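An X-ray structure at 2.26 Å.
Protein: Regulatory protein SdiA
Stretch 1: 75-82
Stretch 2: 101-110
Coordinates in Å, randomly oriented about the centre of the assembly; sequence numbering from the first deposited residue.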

# COMPACT_ATOMS: atom_id res chain seq x y z
N ASN A 75 -19.34 6.85 -19.84
CA ASN A 75 -19.01 5.92 -18.75
C ASN A 75 -17.82 5.04 -19.12
O ASN A 75 -17.81 3.84 -18.87
N PHE A 76 -16.80 5.65 -19.73
CA PHE A 76 -15.59 4.93 -20.10
C PHE A 76 -14.83 4.48 -18.87
O PHE A 76 -13.93 3.69 -19.00
N LEU A 77 -15.17 5.00 -17.70
CA LEU A 77 -14.46 4.64 -16.45
C LEU A 77 -14.66 3.15 -16.13
O LEU A 77 -13.71 2.47 -15.71
N ALA A 78 -15.88 2.67 -16.37
CA ALA A 78 -16.24 1.24 -16.22
C ALA A 78 -15.40 0.26 -17.05
O ALA A 78 -15.19 -0.88 -16.62
N ILE A 79 -14.95 0.68 -18.23
CA ILE A 79 -14.16 -0.19 -19.12
C ILE A 79 -12.67 0.17 -19.22
O ILE A 79 -11.90 -0.53 -19.87
N ASP A 80 -12.26 1.28 -18.59
CA ASP A 80 -10.91 1.82 -18.79
C ASP A 80 -9.82 0.93 -18.18
O ASP A 80 -9.66 0.88 -16.97
N PRO A 81 -9.03 0.26 -19.05
CA PRO A 81 -8.08 -0.77 -18.60
C PRO A 81 -6.82 -0.18 -17.98
O PRO A 81 -6.07 -0.88 -17.29
N VAL A 82 -6.62 1.11 -18.21
CA VAL A 82 -5.45 1.84 -17.76
C VAL A 82 -5.53 2.12 -16.24
O VAL A 82 -4.53 2.50 -15.61
N SER A 101 -8.92 -4.39 -25.88
CA SER A 101 -9.81 -5.29 -26.62
C SER A 101 -11.19 -5.45 -25.99
O SER A 101 -12.16 -5.80 -26.68
N GLU A 102 -11.26 -5.20 -24.69
CA GLU A 102 -12.54 -5.17 -23.95
C GLU A 102 -12.99 -3.72 -23.67
O GLU A 102 -13.97 -3.50 -22.96
N ALA A 103 -12.27 -2.76 -24.26
CA ALA A 103 -12.59 -1.33 -24.10
C ALA A 103 -12.60 -0.61 -25.45
O ALA A 103 -12.16 0.54 -25.57
N GLN A 104 -13.10 -1.30 -26.46
CA GLN A 104 -13.07 -0.81 -27.85
C GLN A 104 -13.74 0.56 -28.10
O GLN A 104 -13.19 1.36 -28.86
N PRO A 105 -14.90 0.86 -27.44
CA PRO A 105 -15.43 2.22 -27.56
C PRO A 105 -14.45 3.30 -27.11
O PRO A 105 -14.39 4.36 -27.73
N LEU A 106 -13.66 3.02 -26.07
CA LEU A 106 -12.69 3.99 -25.54
C LEU A 106 -11.52 4.19 -26.52
O LEU A 106 -11.11 5.32 -26.78
N TRP A 107 -11.00 3.08 -27.01
CA TRP A 107 -9.88 3.05 -27.96
C TRP A 107 -10.27 3.77 -29.26
O TRP A 107 -9.49 4.55 -29.79
N GLU A 108 -11.50 3.53 -29.74
CA GLU A 108 -12.01 4.18 -30.97
C GLU A 108 -12.22 5.66 -30.81
O GLU A 108 -11.78 6.43 -31.65
N ALA A 109 -12.90 6.07 -29.74
CA ALA A 109 -13.02 7.49 -29.39
C ALA A 109 -11.65 8.17 -29.26
O ALA A 109 -11.46 9.23 -29.81
N ALA A 110 -10.71 7.56 -28.54
CA ALA A 110 -9.38 8.17 -28.33
C ALA A 110 -8.58 8.34 -29.62
O ALA A 110 -8.02 9.41 -29.87

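The most distinctive feature of this contact in the regulatory protein SdiA is the way an aromatic ring lies flat against the backbone of a helix. The CA of Leu106 sits 4.0 Å from the centroid of the Phe76 ring and only 9° off the ring normal, so the CA lies almost directly over the ring face, in a CH-pi contact. The example illustrates a general principle: an aromatic ring can pack on the main chain of a helix as well as on its side chains.

No hydrogen bond crosses between the two stretches, and their association, which buries 359 Å² in total, rests on shape and apolar contact. Phe76, buried, points toward the helix with chi1 in the m well (-73°). In this position the ring meets three helical residues at once. Its CE1 lies 3.8 Å from Pro105 CB, its CD2 3.9 Å from Leu106 CD2, and its CE2 3.8 Å from Ala109 CB. The ring atom CZ also comes within 3.6 Å of Pro105 O, a carbonyl already engaged by the amide of Ala109, one turn along the helix. Ala109 points toward the first stretch, and its methyl completes the set of contacts around the ring.

Leu106 is the counterpart of Phe76; each has 80 Å² covered by the other stretch. Its CA-to-CB bond points sideways, and the t,t rotamer (chi1 -155°, chi2 -153°) spreads the two methyls over different neighbours. While CD2 approaches the phenylalanine, CD1 reaches 4.0 Å from Pro81 CD and 3.6 Å from Asp80 OD2.

Ile79 carries the contact toward the start of the helix. With chi1 p and chi2 t, its side chain extends so that CD1 lies 4.2 Å from Pro105 CD and 4.3 Å from Leu106 CB. Nearer the backbone, Ile79 CG1 is 4.1 Å from Ala103 CB. Ala103 occupies the N-cap position and points toward the first stretch. Its CB approaches Ile79 O to 3.3 Å and Pro81 CD to 3.9 Å, so this single methyl fits among a carbonyl, an isoleucine and a proline ring. The close approach is reflected in the backbone, where the CA atoms of Ile79 and Ala103 are 5.3 Å apart.

The side-chain hydrogen bonds formed within these stretches stay on their own side of the contact. Asp80, with chi1 t, accepts a hydrogen bond at OD2 from Val82 N (3.1 Å), a bond that spans Pro81, whose ring packs against Ala103 and Leu106, while its OD1 is satisfied elsewhere in the structure. In the second stretch, Gln104 points away, and its NE2 donates to Ser101 O at 2.6 Å, in a nearly linear bond that links the first helical residue back to Ser101. Here the side-chain hydrogen bonds are local to each segment, while apolar surfaces join the two.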

# COMPACT_ATOMS: atom_id res chain seq x y z
CB ASN A 75 -20.24 5.10 -18.30
CG ASN A 75 -20.00 4.28 -16.99
OD1 ASN A 75 -20.60 3.21 -16.82
ND2 ASN A 75 -19.16 4.78 -16.07
CB PHE A 76 -14.67 5.78 -20.99
CG PHE A 76 -15.16 5.95 -22.41
CD1 PHE A 76 -16.04 5.04 -22.99
CD2 PHE A 76 -14.69 7.01 -23.19
CE1 PHE A 76 -16.47 5.19 -24.34
CE2 PHE A 76 -15.11 7.17 -24.53
CZ PHE A 76 -16.00 6.26 -25.09
CB LEU A 77 -14.89 5.55 -15.28
CG LEU A 77 -14.35 5.24 -13.87
CD1 LEU A 77 -12.82 5.40 -13.80
CD2 LEU A 77 -15.05 6.11 -12.79
CB ALA A 78 -17.74 1.03 -16.54
CB ILE A 79 -14.79 -0.24 -20.55
CG1 ILE A 79 -14.69 1.14 -21.25
CG2 ILE A 79 -16.22 -0.74 -20.46
CD1 ILE A 79 -15.41 1.24 -22.62
CB ASP A 80 -10.81 3.25 -18.27
CG ASP A 80 -9.51 3.92 -18.66
OD1 ASP A 80 -9.35 5.13 -18.36
OD2 ASP A 80 -8.64 3.27 -19.26
CB PRO A 81 -7.74 -1.51 -19.90
CG PRO A 81 -8.00 -0.51 -21.00
CD PRO A 81 -8.98 0.48 -20.52
CB VAL A 82 -5.32 3.12 -18.67
CG1 VAL A 82 -4.73 4.30 -17.97
CG2 VAL A 82 -4.59 2.75 -19.98
CB SER A 101 -9.16 -6.66 -26.82
OG SER A 101 -9.09 -7.38 -25.59
CB GLU A 102 -12.43 -5.96 -22.62
CG GLU A 102 -12.69 -7.49 -22.75
CD GLU A 102 -11.41 -8.31 -22.94
OE1 GLU A 102 -11.51 -9.50 -23.38
OE2 GLU A 102 -10.29 -7.78 -22.65
CB ALA A 103 -11.60 -0.67 -23.15
CB GLN A 104 -13.61 -1.88 -28.81
CG GLN A 104 -12.77 -3.17 -28.75
CD GLN A 104 -13.36 -4.32 -29.55
OE1 GLN A 104 -13.88 -4.14 -30.65
NE2 GLN A 104 -13.26 -5.52 -29.00
CB PRO A 105 -16.66 2.21 -26.64
CG PRO A 105 -17.10 0.80 -26.65
CD PRO A 105 -15.80 0.03 -26.61
CB LEU A 106 -12.14 3.51 -24.18
CG LEU A 106 -11.57 4.46 -23.11
CD1 LEU A 106 -10.54 3.73 -22.23
CD2 LEU A 106 -10.99 5.77 -23.66
CB TRP A 107 -9.48 1.58 -28.19
CG TRP A 107 -8.36 1.26 -29.21
CD1 TRP A 107 -7.01 1.17 -28.96
CD2 TRP A 107 -8.54 0.91 -30.60
NE1 TRP A 107 -6.34 0.82 -30.10
CE2 TRP A 107 -7.24 0.66 -31.13
CE3 TRP A 107 -9.65 0.80 -31.44
CZ2 TRP A 107 -7.03 0.29 -32.48
CZ3 TRP A 107 -9.44 0.45 -32.79
CH2 TRP A 107 -8.13 0.20 -33.29
CB GLU A 108 -13.32 3.52 -31.47
CG GLU A 108 -13.11 2.11 -32.02
CD GLU A 108 -14.37 1.46 -32.55
OE1 GLU A 108 -15.37 2.20 -32.86
OE2 GLU A 108 -14.36 0.21 -32.68
CB ALA A 109 -13.83 7.66 -28.11
CB ALA A 110 -8.56 7.38 -27.28